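Local coordinates for protein probable glucarate dehydratase (Mycobacterium smegmatis str. MC2 155, PDB 3VDG) that probably catalyses the magnesium-dependent dehydration of D-glucarate to 5-dehydro-4-deoxy-D-glucarate, as in glucarate dehydratases of the enolase superfamily, at residues Ile103-Ser108 and Ser130-Phe136; Val38-Asp42 and Asn345-Gly349; Leu275-Ala279 and Ala303-Ser309; Pro154-Leu159 and His357-Ala361. All coordinates share one frame; numbering follows the deposited sequence.

Contact 1 of 4, residues Ile103-Ser108 and Ser130-Phe136; sequences IRALIS and SVVDRVF
Arg104 and Phe136 meet where helix 103-108 runs 9.6 Å from helix 131-136, axis to axis, with their N-to-C directions 122° apart; the backbones come nearest where Val132 lies beside Ser108. The long chain of Arg104 does two jobs. Its aliphatic root lies over one face of the Phe136 ring, CB standing 3.6 Å from the ring centroid almost on the normal, a CH-pi contact continued by CG above CD2. With CG anti to the backbone N (chi1 -173°) and the chain extended as far as NE, the guanidinium is carried past the ring to Asp133. There NE and NH2 grip one oxygen side-on in a salt bridge: Arg104 NE to Asp133 OD1 is 2.8 Å, and the more bent bond from Arg104 NH2 to the same oxygen is 3.1 Å. OD1 lies in the guanidinium plane, yet both nitrogens approach from the same face of the carboxylate. The same oxygen pairs with Arg325 of helix 323-336, so two arginines gather on one acid. Val132 CG1 covers a face of the guanidinium, 3.6 Å from Arg104 CZ, while Val132 CG2 packs on Ser108. At the edge of the Phe136 ring, Ile107 CD1 lies 4.0 Å from Phe136 CD1, and Ile103 CG2 also meets this edge; Ile107 CG2 touches Val135 CG1. Ser130 caps the second helix, OG accepting from Asp133 N, and is itself bonded to Asp114. An apolar core edged by an Arg-Asp ion pair whose acid is buried thus joins two helices of the enolase-superfamily capping domain, and through Arg325 reaches the barrel.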
loop_
_atom_site.group_PDB
_atom_site.type_symbol
_atom_site.label_atom_id
_atom_site.label_comp_id
_atom_site.label_asym_id
_atom_site.label_seq_id
_atom_site.Cartn_x
_atom_site.Cartn_y
_atom_site.Cartn_z
ATOM N N ILE A 103 -3.125 -14.908 -6.633
ATOM C CA ILE A 103 -4.377 -15.501 -6.188
ATOM C C ILE A 103 -5.543 -14.552 -6.477
ATOM O O ILE A 103 -6.604 -14.979 -6.939
ATOM C CB ILE A 103 -4.307 -15.948 -4.708
ATOM C CG1 ILE A 103 -3.495 -17.255 -4.590
ATOM C CG2 ILE A 103 -5.693 -16.179 -4.110
ATOM C CD1 ILE A 103 -3.061 -17.532 -3.165
ATOM N N ARG A 104 -5.348 -13.252 -6.254
ATOM C CA ARG A 104 -6.440 -12.329 -6.562
ATOM C C ARG A 104 -6.754 -12.355 -8.051
ATOM O O ARG A 104 -7.935 -12.336 -8.456
ATOM C CB ARG A 104 -6.143 -10.885 -6.123
ATOM C CG ARG A 104 -7.352 -9.957 -6.293
ATOM C CD ARG A 104 -6.999 -8.498 -6.009
ATOM N NE ARG A 104 -8.200 -7.653 -6.047
ATOM C CZ ARG A 104 -8.765 -7.201 -7.164
ATOM N NH1 ARG A 104 -8.233 -7.500 -8.345
ATOM N NH2 ARG A 104 -9.870 -6.451 -7.101
ATOM N N ALA A 105 -5.710 -12.375 -8.877
ATOM C CA ALA A 105 -5.928 -12.331 -10.319
ATOM C C ALA A 105 -6.657 -13.601 -10.799
ATOM O O ALA A 105 -7.525 -13.530 -11.669
ATOM C CB ALA A 105 -4.607 -12.141 -11.066
ATOM N N LEU A 106 -6.295 -14.762 -10.248
ATOM C CA LEU A 106 -6.998 -16.012 -10.586
ATOM C C LEU A 106 -8.472 -15.949 -10.206
ATOM O O LEU A 106 -9.345 -16.480 -10.909
ATOM C CB LEU A 106 -6.345 -17.209 -9.890
ATOM C CG LEU A 106 -4.934 -17.577 -10.371
ATOM C CD1 LEU A 106 -4.296 -18.637 -9.476
ATOM C CD2 LEU A 106 -5.003 -18.081 -11.798
ATOM N N ILE A 107 -8.754 -15.315 -9.076
ATOM C CA ILE A 107 -10.129 -15.186 -8.600
ATOM C C ILE A 107 -10.905 -14.250 -9.518
ATOM O O ILE A 107 -12.049 -14.529 -9.860
ATOM C CB ILE A 107 -10.190 -14.730 -7.133
ATOM C CG1 ILE A 107 -9.752 -15.883 -6.226
ATOM C CG2 ILE A 107 -11.615 -14.310 -6.749
ATOM C CD1 ILE A 107 -9.664 -15.507 -4.759
ATOM N N SER A 108 -10.266 -13.161 -9.943
ATOM C CA SER A 108 -10.901 -12.229 -10.850
ATOM C C SER A 108 -11.269 -12.972 -12.136
ATOM O O SER A 108 -12.408 -12.900 -12.593
ATOM C CB SER A 108 -9.976 -11.051 -11.148
ATOM O OG SER A 108 -10.632 -10.110 -11.971
ATOM N N SER A 130 -16.441 -3.872 -4.607
ATOM C CA SER A 130 -15.902 -4.798 -5.609
ATOM C C SER A 130 -16.292 -6.234 -5.281
ATOM O O SER A 130 -16.163 -6.682 -4.130
ATOM C CB SER A 130 -14.374 -4.679 -5.665
ATOM O OG SER A 130 -13.758 -5.853 -6.185
ATOM N N VAL A 131 -16.801 -6.956 -6.276
ATOM C CA VAL A 131 -17.132 -8.361 -6.062
ATOM C C VAL A 131 -15.860 -9.196 -5.897
ATOM O O VAL A 131 -15.806 -10.082 -5.047
ATOM C CB VAL A 131 -17.975 -8.946 -7.208
ATOM C CG1 VAL A 131 -18.129 -10.454 -7.018
ATOM C CG2 VAL A 131 -19.346 -8.284 -7.231
ATOM N N VAL A 132 -14.839 -8.910 -6.696
ATOM C CA VAL A 132 -13.593 -9.657 -6.612
ATOM C C VAL A 132 -12.992 -9.483 -5.212
ATOM O O VAL A 132 -12.574 -10.445 -4.561
ATOM C CB VAL A 132 -12.600 -9.217 -7.692
ATOM C CG1 VAL A 132 -11.211 -9.780 -7.417
ATOM C CG2 VAL A 132 -13.095 -9.681 -9.062
ATOM N N ASP A 133 -12.975 -8.252 -4.729
ATOM C CA ASP A 133 -12.404 -8.013 -3.390
ATOM C C ASP A 133 -13.145 -8.717 -2.251
ATOM O O ASP A 133 -12.508 -9.226 -1.337
ATOM C CB ASP A 133 -12.179 -6.520 -3.134
ATOM C CG ASP A 133 -10.934 -5.981 -3.877
ATOM O OD1 ASP A 133 -9.938 -6.731 -4.044
ATOM O OD2 ASP A 133 -10.938 -4.804 -4.295
ATOM N N ARG A 134 -14.479 -8.748 -2.299
ATOM C CA ARG A 134 -15.260 -9.456 -1.289
ATOM C C ARG A 134 -14.982 -10.960 -1.317
ATOM O O ARG A 134 -14.969 -11.609 -0.272
ATOM C CB ARG A 134 -16.762 -9.200 -1.487
ATOM C CG ARG A 134 -17.241 -7.893 -0.871
ATOM C CD ARG A 134 -18.726 -7.680 -1.132
ATOM N NE ARG A 134 -18.942 -7.316 -2.527
ATOM C CZ ARG A 134 -20.134 -7.056 -3.056
ATOM N NH1 ARG A 134 -21.240 -7.120 -2.310
ATOM N NH2 ARG A 134 -20.212 -6.719 -4.334
ATOM N N VAL A 135 -14.770 -11.512 -2.513
ATOM C CA VAL A 135 -14.513 -12.959 -2.640
ATOM C C VAL A 135 -13.075 -13.312 -2.262
ATOM O O VAL A 135 -12.843 -14.286 -1.575
ATOM C CB VAL A 135 -14.859 -13.464 -4.052
ATOM C CG1 VAL A 135 -14.517 -14.946 -4.181
ATOM C CG2 VAL A 135 -16.349 -13.215 -4.334
ATOM N N PHE A 136 -12.129 -12.467 -2.673
ATOM C CA PHE A 136 -10.702 -12.662 -2.399
ATOM C C PHE A 136 -10.410 -12.513 -0.911
ATOM O O PHE A 136 -9.627 -13.271 -0.336
ATOM C CB PHE A 136 -9.911 -11.633 -3.227
ATOM C CG PHE A 136 -8.438 -11.522 -2.890
ATOM C CD1 PHE A 136 -7.592 -12.625 -2.952
ATOM C CD2 PHE A 136 -7.880 -10.277 -2.591
ATOM C CE1 PHE A 136 -6.234 -12.500 -2.669
ATOM C CE2 PHE A 136 -6.529 -10.146 -2.309
ATOM C CZ PHE A 136 -5.699 -11.261 -2.352
#

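Contact 2 of 4, residues Val38-Asp42 and Asn345-Gly349; sequences VAFAD and NSHLG
Phe40 holds CG between its backbone N and carbonyl carbon (chi1 51°), which sends the ring out from the strand, while Leu348 turns CG anti to its carbonyl carbon (chi1 -63°) and lays its branched end over that ring. This is the interface between the two domains of an enolase-superfamily subunit: strand 30-41, at the margin of the three-stranded capping sheet, meets the loop that follows barrel strand 339-342. The two side chains run alongside one another in opposite senses. Leu348 CD2 sits over the middle of the ring face, 3.7 Å from the centroid in a CH-pi contact, and its other methyl, CD1, approaches Phe40 CD1 at 3.7 Å and meets Val38 CG2 tip to tip. The far end of the ring points at backbone, with Phe40 CZ 4.0 Å from His347 N and the carbonyl carbon of Ser346 near the ring plane. His347 starts off away from the strand; its ND1 gives a nearly straight bond of 3.0 Å to Leu348 O, and its NE2 bonds Thr371. Asp42 is held through OD2 by His52; its OD1 accepts from a water at 2.7 Å, and that water lies 2.8 Å from Ser346 OG.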
loop_
_atom_site.group_PDB
_atom_site.type_symbol
_atom_site.label_atom_id
_atom_site.label_comp_id
_atom_site.label_asym_id
_atom_site.label_seq_id
_atom_site.Cartn_x
_atom_site.Cartn_y
_atom_site.Cartn_z
ATOM N N VAL A 38 -22.343 -20.525 8.773
ATOM C CA VAL A 38 -22.793 -20.623 10.155
ATOM C C VAL A 38 -23.844 -19.547 10.424
ATOM O O VAL A 38 -23.953 -18.578 9.667
ATOM C CB VAL A 38 -21.623 -20.432 11.133
ATOM C CG1 VAL A 38 -20.585 -21.537 10.919
ATOM C CG2 VAL A 38 -21.000 -19.041 10.951
ATOM N N ALA A 39 -24.618 -19.712 11.495
ATOM C CA ALA A 39 -25.592 -18.686 11.901
ATOM C C ALA A 39 -25.553 -18.571 13.412
ATOM O O ALA A 39 -25.410 -19.568 14.123
ATOM C CB ALA A 39 -26.999 -19.033 11.402
ATOM N N PHE A 40 -25.639 -17.345 13.907
ATOM C CA PHE A 40 -25.624 -17.099 15.333
ATOM C C PHE A 40 -26.695 -16.065 15.686
ATOM O O PHE A 40 -27.016 -15.207 14.877
ATOM C CB PHE A 40 -24.231 -16.629 15.790
ATOM C CG PHE A 40 -23.677 -15.472 14.994
ATOM C CD1 PHE A 40 -23.009 -15.689 13.803
ATOM C CD2 PHE A 40 -23.788 -14.169 15.460
ATOM C CE1 PHE A 40 -22.490 -14.632 13.075
ATOM C CE2 PHE A 40 -23.267 -13.104 14.731
ATOM C CZ PHE A 40 -22.618 -13.341 13.536
ATOM N N ALA A 41 -27.240 -16.175 16.891
ATOM C CA ALA A 41 -28.324 -15.311 17.365
ATOM C C ALA A 41 -27.961 -13.841 17.361
ATOM O O ALA A 41 -26.848 -13.442 17.753
ATOM C CB ALA A 41 -28.779 -15.724 18.761
ATOM N N ASP A 42 -28.933 -13.038 16.941
ATOM C CA ASP A 42 -28.766 -11.580 16.824
ATOM C C ASP A 42 -30.072 -10.970 17.329
ATOM O O ASP A 42 -31.151 -11.470 16.987
ATOM C CB ASP A 42 -28.599 -11.219 15.344
ATOM C CG ASP A 42 -27.923 -9.851 15.125
ATOM O OD1 ASP A 42 -27.298 -9.308 16.069
ATOM O OD2 ASP A 42 -27.996 -9.337 13.984
ATOM N N ASN A 345 -19.567 -5.386 10.404
ATOM C CA ASN A 345 -20.891 -5.988 10.333
ATOM C C ASN A 345 -20.895 -7.121 11.341
ATOM O O ASN A 345 -19.833 -7.518 11.831
ATOM C CB ASN A 345 -21.143 -6.555 8.944
ATOM C CG ASN A 345 -21.461 -5.478 7.914
ATOM O OD1 ASN A 345 -20.736 -5.318 6.940
ATOM N ND2 ASN A 345 -22.543 -4.731 8.132
ATOM N N SER A 346 -22.072 -7.650 11.659
ATOM C CA SER A 346 -22.138 -8.795 12.566
ATOM C C SER A 346 -21.051 -9.807 12.181
ATOM O O SER A 346 -21.007 -10.233 11.040
ATOM C CB SER A 346 -23.508 -9.457 12.446
ATOM O OG SER A 346 -24.532 -8.496 12.641
ATOM N N HIS A 347 -20.199 -10.204 13.134
ATOM C CA HIS A 347 -19.023 -11.026 12.820
ATOM C C HIS A 347 -18.585 -11.836 14.023
ATOM O O HIS A 347 -18.997 -11.576 15.150
ATOM C CB HIS A 347 -17.871 -10.125 12.368
ATOM C CG HIS A 347 -17.273 -9.300 13.490
ATOM N ND1 HIS A 347 -16.359 -9.800 14.357
ATOM C CD2 HIS A 347 -17.506 -7.979 13.885
ATOM C CE1 HIS A 347 -16.027 -8.844 15.256
ATOM N NE2 HIS A 347 -16.729 -7.734 14.964
ATOM N N LEU A 348 -17.724 -12.811 13.785
ATOM C CA LEU A 348 -17.255 -13.719 14.840
ATOM C C LEU A 348 -15.751 -13.546 15.053
ATOM O O LEU A 348 -15.183 -12.533 14.658
ATOM C CB LEU A 348 -17.615 -15.156 14.467
ATOM C CG LEU A 348 -19.132 -15.373 14.374
ATOM C CD1 LEU A 348 -19.513 -16.803 13.977
ATOM C CD2 LEU A 348 -19.802 -14.967 15.688
ATOM N N GLY A 349 -15.106 -14.524 15.674
ATOM C CA GLY A 349 -13.735 -14.343 16.167
ATOM C C GLY A 349 -12.592 -14.357 15.150
ATOM O O GLY A 349 -11.508 -13.810 15.408
HETATM O O HOH W 1 -25.186 -7.868 15.319
#

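Contact 3 of 4, residues Leu275-Ala279 and Ala303-Ser309; sequences LDGMA and AAVAKNS
Ser309 OG donates to Leu275 O at 2.8 Å, tying Ser309, two residues past the end of helix 301-307, to the first turn of helix 275-284. The donor stands above the carbonyl plane, and Ala279 N, making the ordinary helical bond, reaches the same oxygen from the opposite face, so Leu275 O is gripped twice. On the exposed side, Lys307 NZ donates to Asp276 OD1 at 2.7 Å in a salt bridge, on the syn side and close to the carboxylate plane; the lysine bends at its last torsion (chi4 -71°) to bring the ammonium there, after CD has passed Leu275 CB. These are neighbouring outer helices of the (beta/alpha)7beta barrel of the enolase superfamily, following strands 267-269 and 289-291, and their axes cross at -32°. Helix 301-307 ends in a Schellman motif: Asn308 takes a positive phi, while Ser309 N bonds back to Ala304 O and Asn308 N to Val305 O. The turn presents Asn308 O to a water that donates to both Asn308 O and Ala279 O, 2.8 Å from each, bridging the two backbones. Leu275 fills the apolar side, CD1 lying 3.8 Å from Ala303 CB and CD2 equally near Ala304 CB. Ala279 CB presses on the carbonyl of Lys307. Ser309 O is buried here with no polar partner in the model; against it lies Met278 CB, at 3.5 Å.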
loop_
_atom_site.group_PDB
_atom_site.type_symbol
_atom_site.label_atom_id
_atom_site.label_comp_id
_atom_site.label_asym_id
_atom_site.label_seq_id
_atom_site.Cartn_x
_atom_site.Cartn_y
_atom_site.Cartn_z
ATOM N N LEU A 275 -21.837 11.026 -3.285
ATOM C CA LEU A 275 -20.649 11.867 -3.163
ATOM C C LEU A 275 -20.971 13.349 -3.270
ATOM O O LEU A 275 -20.410 14.147 -2.529
ATOM C CB LEU A 275 -19.586 11.455 -4.209
ATOM C CG LEU A 275 -18.868 10.115 -3.954
ATOM C CD1 LEU A 275 -17.980 9.752 -5.128
ATOM C CD2 LEU A 275 -18.045 10.150 -2.665
ATOM N N ASP A 276 -21.873 13.730 -4.175
ATOM C CA ASP A 276 -22.219 15.161 -4.304
ATOM C C ASP A 276 -22.914 15.733 -3.070
ATOM O O ASP A 276 -22.502 16.775 -2.537
ATOM C CB ASP A 276 -23.063 15.416 -5.553
ATOM C CG ASP A 276 -22.256 15.263 -6.833
ATOM O OD1 ASP A 276 -21.034 15.521 -6.810
ATOM O OD2 ASP A 276 -22.841 14.889 -7.866
ATOM N N GLY A 277 -23.969 15.057 -2.618
ATOM C CA GLY A 277 -24.650 15.446 -1.381
ATOM C C GLY A 277 -23.700 15.480 -0.178
ATOM O O GLY A 277 -23.709 16.430 0.625
ATOM N N MET A 278 -22.854 14.468 -0.047
ATOM C CA MET A 278 -21.884 14.468 1.068
ATOM C C MET A 278 -20.962 15.692 1.000
ATOM O O MET A 278 -20.644 16.298 2.024
ATOM C CB MET A 278 -21.052 13.174 1.080
ATOM C CG MET A 278 -21.855 11.934 1.471
ATOM S SD MET A 278 -22.157 11.807 3.245
ATOM C CE MET A 278 -20.503 11.354 3.802
ATOM N N ALA A 279 -20.500 16.020 -0.201
ATOM C CA ALA A 279 -19.616 17.173 -0.386
ATOM C C ALA A 279 -20.339 18.454 0.031
ATOM O O ALA A 279 -19.756 19.306 0.693
ATOM C CB ALA A 279 -19.150 17.262 -1.835
ATOM N N ALA A 303 -12.821 10.175 -7.126
ATOM C CA ALA A 303 -13.962 11.112 -7.117
ATOM C C ALA A 303 -14.192 11.682 -5.718
ATOM O O ALA A 303 -14.431 12.882 -5.562
ATOM C CB ALA A 303 -15.222 10.447 -7.649
ATOM N N ALA A 304 -14.098 10.836 -4.690
ATOM C CA ALA A 304 -14.287 11.315 -3.315
ATOM C C ALA A 304 -13.261 12.375 -2.961
ATOM O O ALA A 304 -13.563 13.360 -2.275
ATOM C CB ALA A 304 -14.234 10.164 -2.305
ATOM N N VAL A 305 -12.032 12.160 -3.400
ATOM C CA VAL A 305 -10.971 13.123 -3.138
ATOM C C VAL A 305 -11.214 14.422 -3.933
ATOM O O VAL A 305 -11.123 15.518 -3.374
ATOM C CB VAL A 305 -9.585 12.518 -3.489
ATOM C CG1 VAL A 305 -8.525 13.601 -3.557
ATOM C CG2 VAL A 305 -9.202 11.457 -2.455
ATOM N N ALA A 306 -11.535 14.306 -5.216
ATOM C CA ALA A 306 -11.735 15.512 -6.047
ATOM C C ALA A 306 -12.903 16.376 -5.529
ATOM O O ALA A 306 -12.833 17.594 -5.548
ATOM C CB ALA A 306 -11.963 15.135 -7.508
ATOM N N LYS A 307 -13.965 15.736 -5.055
ATOM C CA LYS A 307 -15.150 16.445 -4.594
ATOM C C LYS A 307 -15.080 16.911 -3.153
ATOM O O LYS A 307 -15.930 17.679 -2.707
ATOM C CB LYS A 307 -16.381 15.552 -4.768
ATOM C CG LYS A 307 -16.796 15.347 -6.215
ATOM C CD LYS A 307 -17.763 14.173 -6.303
ATOM C CE LYS A 307 -18.085 13.804 -7.734
ATOM N NZ LYS A 307 -18.945 14.841 -8.344
ATOM N N ASN A 308 -14.081 16.447 -2.412
ATOM C CA ASN A 308 -14.050 16.711 -0.968
ATOM C C ASN A 308 -15.312 16.209 -0.280
ATOM O O ASN A 308 -15.875 16.872 0.593
ATOM C CB ASN A 308 -13.855 18.209 -0.698
ATOM C CG ASN A 308 -12.480 18.698 -1.128
ATOM O OD1 ASN A 308 -11.470 18.309 -0.546
ATOM N ND2 ASN A 308 -12.436 19.544 -2.151
ATOM N N SER A 309 -15.760 15.023 -0.674
ATOM C CA SER A 309 -16.995 14.474 -0.125
ATOM C C SER A 309 -16.855 13.989 1.299
ATOM O O SER A 309 -17.816 14.025 2.062
ATOM C CB SER A 309 -17.489 13.319 -0.985
ATOM O OG SER A 309 -17.685 13.759 -2.306
HETATM O O HOH W 2 -16.948 19.411 0.658
#

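Contact 4 of 4, residues Pro154-Leu159 and His357-Ala361; sequences PVSDLL and HLAAA
The His357 imidazole packs against the backbone turn of Pro154, Val155 and Ser156, its CG anti to the carbonyl carbon (chi1 -78°), which turns the ring toward these residues. Val155 CB stands over one face, 4.0 Å from the ring centroid and offset toward the rim, in a CH-pi contact; the two side chains cross at about a right angle, and Val155 CG1 continues onto His357 CB. The amide N of Val155 lies over the ring face too, 3.8 Å from His357 CE1, the atom that Pro154 CB also touches at 3.8 Å. At the ring edge, in its plane, Ser156 CB comes within 3.6 Å of His357 ND1. Polar links fix the pieces. His357 NE2 bonds the carbonyl oxygen of Leu401, which helps to set the rotation of the ring. Within 154-159 the chain is coiled by backbone bonds between residues three apart, Asp157 N to Pro154 O at 2.9 Å and Leu158 N to Val155 O at 2.8 Å. This segment probably serves as the link between capping domain and barrel of an enolase-superfamily subunit, since it leaves helix 131-151 and leads to strand 166-174; here it leans on the C-terminal end of barrel helix 349-360. Phe98 of the second subunit packs on Asp157. Apolar contacts complete the join further along. Leu159 CB meets Ala361 CB at 3.8 Å, and Leu159 CD1 extends to Leu358 CA, 4.0 Å away, while the side chain of Leu159 also touches Leu323 and Gln324 of helix 323-336.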
loop_
_atom_site.group_PDB
_atom_site.type_symbol
_atom_site.label_atom_id
_atom_site.label_comp_id
_atom_site.label_asym_id
_atom_site.label_seq_id
_atom_site.Cartn_x
_atom_site.Cartn_y
_atom_site.Cartn_z
ATOM N N PRO A 154 3.295 -13.461 14.009
ATOM C CA PRO A 154 1.904 -13.041 14.025
ATOM C C PRO A 154 1.598 -12.298 12.717
ATOM O O PRO A 154 2.490 -11.745 12.080
ATOM C CB PRO A 154 1.829 -12.074 15.216
ATOM C CG PRO A 154 3.235 -11.578 15.395
ATOM C CD PRO A 154 4.112 -12.735 15.000
ATOM N N VAL A 155 0.342 -12.296 12.319
ATOM C CA VAL A 155 -0.052 -11.645 11.063
ATOM C C VAL A 155 0.355 -10.164 11.039
ATOM O O VAL A 155 0.734 -9.630 9.993
ATOM C CB VAL A 155 -1.567 -11.850 10.826
ATOM C CG1 VAL A 155 -2.118 -10.859 9.813
ATOM C CG2 VAL A 155 -1.814 -13.285 10.367
ATOM N N SER A 156 0.310 -9.486 12.181
ATOM C CA SER A 156 0.742 -8.072 12.207
ATOM C C SER A 156 2.183 -7.882 11.705
ATOM O O SER A 156 2.492 -6.846 11.094
ATOM C CB SER A 156 0.570 -7.461 13.605
ATOM O OG SER A 156 1.398 -8.134 14.529
ATOM N N ASP A 157 3.055 -8.880 11.913
ATOM C CA ASP A 157 4.438 -8.838 11.369
ATOM C C ASP A 157 4.514 -8.972 9.843
ATOM O O ASP A 157 5.576 -8.766 9.259
ATOM C CB ASP A 157 5.320 -9.949 11.973
ATOM C CG ASP A 157 5.938 -9.560 13.322
ATOM O OD1 ASP A 157 5.815 -8.386 13.747
ATOM O OD2 ASP A 157 6.579 -10.434 13.955
ATOM N N LEU A 158 3.409 -9.337 9.200
ATOM C CA LEU A 158 3.387 -9.410 7.736
ATOM C C LEU A 158 2.849 -8.107 7.147
ATOM O O LEU A 158 2.807 -7.955 5.935
ATOM C CB LEU A 158 2.531 -10.591 7.254
ATOM C CG LEU A 158 2.821 -11.949 7.908
ATOM C CD1 LEU A 158 1.784 -12.997 7.516
ATOM C CD2 LEU A 158 4.225 -12.382 7.555
ATOM N N LEU A 159 2.432 -7.180 8.012
ATOM C CA LEU A 159 1.821 -5.907 7.588
ATOM C C LEU A 159 2.663 -4.689 8.017
ATOM O O LEU A 159 2.148 -3.571 8.144
ATOM C CB LEU A 159 0.399 -5.786 8.182
ATOM C CG LEU A 159 -0.561 -6.955 7.857
ATOM C CD1 LEU A 159 -1.860 -6.869 8.657
ATOM C CD2 LEU A 159 -0.859 -7.005 6.365
ATOM N N HIS A 357 -5.256 -7.543 14.120
ATOM C CA HIS A 357 -3.903 -7.508 13.536
ATOM C C HIS A 357 -3.736 -6.357 12.571
ATOM O O HIS A 357 -2.702 -5.684 12.563
ATOM C CB HIS A 357 -3.551 -8.825 12.843
ATOM C CG HIS A 357 -3.146 -9.926 13.792
ATOM N ND1 HIS A 357 -1.922 -9.981 14.365
ATOM C CD2 HIS A 357 -3.844 -11.045 14.245
ATOM C CE1 HIS A 357 -1.849 -11.072 15.161
ATOM N NE2 HIS A 357 -3.022 -11.728 15.078
ATOM N N LEU A 358 -4.743 -6.127 11.743
ATOM C CA LEU A 358 -4.731 -5.009 10.803
ATOM C C LEU A 358 -4.615 -3.661 11.523
ATOM O O LEU A 358 -3.713 -2.872 11.245
ATOM C CB LEU A 358 -6.000 -5.041 9.932
ATOM C CG LEU A 358 -6.226 -3.831 9.009
ATOM C CD1 LEU A 358 -5.055 -3.669 8.024
ATOM C CD2 LEU A 358 -7.562 -3.974 8.265
ATOM N N ALA A 359 -5.512 -3.399 12.464
ATOM C CA ALA A 359 -5.484 -2.119 13.171
ATOM C C ALA A 359 -4.186 -1.949 13.978
ATOM O O ALA A 359 -3.665 -0.855 14.074
ATOM C CB ALA A 359 -6.686 -2.003 14.083
ATOM N N ALA A 360 -3.673 -3.031 14.561
ATOM C CA ALA A 360 -2.439 -2.931 15.337
ATOM C C ALA A 360 -1.270 -2.436 14.475
ATOM O O ALA A 360 -0.407 -1.701 14.967
ATOM C CB ALA A 360 -2.104 -4.264 15.982
ATOM N N ALA A 361 -1.248 -2.848 13.203
ATOM C CA ALA A 361 -0.151 -2.558 12.266
ATOM C C ALA A 361 -0.334 -1.287 11.438
ATOM O O ALA A 361 0.469 -0.988 10.556
ATOM C CB ALA A 361 0.061 -3.749 11.329
#

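Overall arrangement
From the N terminus, the capping sheet supplies 38-42, which opens contact 2. Within that long loop, contact 1 closes a short one, 103-108 to 130-136, joining two capping-domain helices. The probable linker at 154-159 then opens contact 4. Contact 3 lies inside both open loops, binding adjacent barrel helices (275-279 and 303-309) on the far side of the chain's centre from contact 2, their centres about 33 Å apart. At 345-349 contact 2 closes, and at 357-361 contact 4 follows, so these two cross. Contact 2 therefore fastens the capping sheet, and contact 4 the probable linker, to neighbouring parts of the barrel's C-terminal end; the nearest atoms of the two contacts are about 8 Å apart.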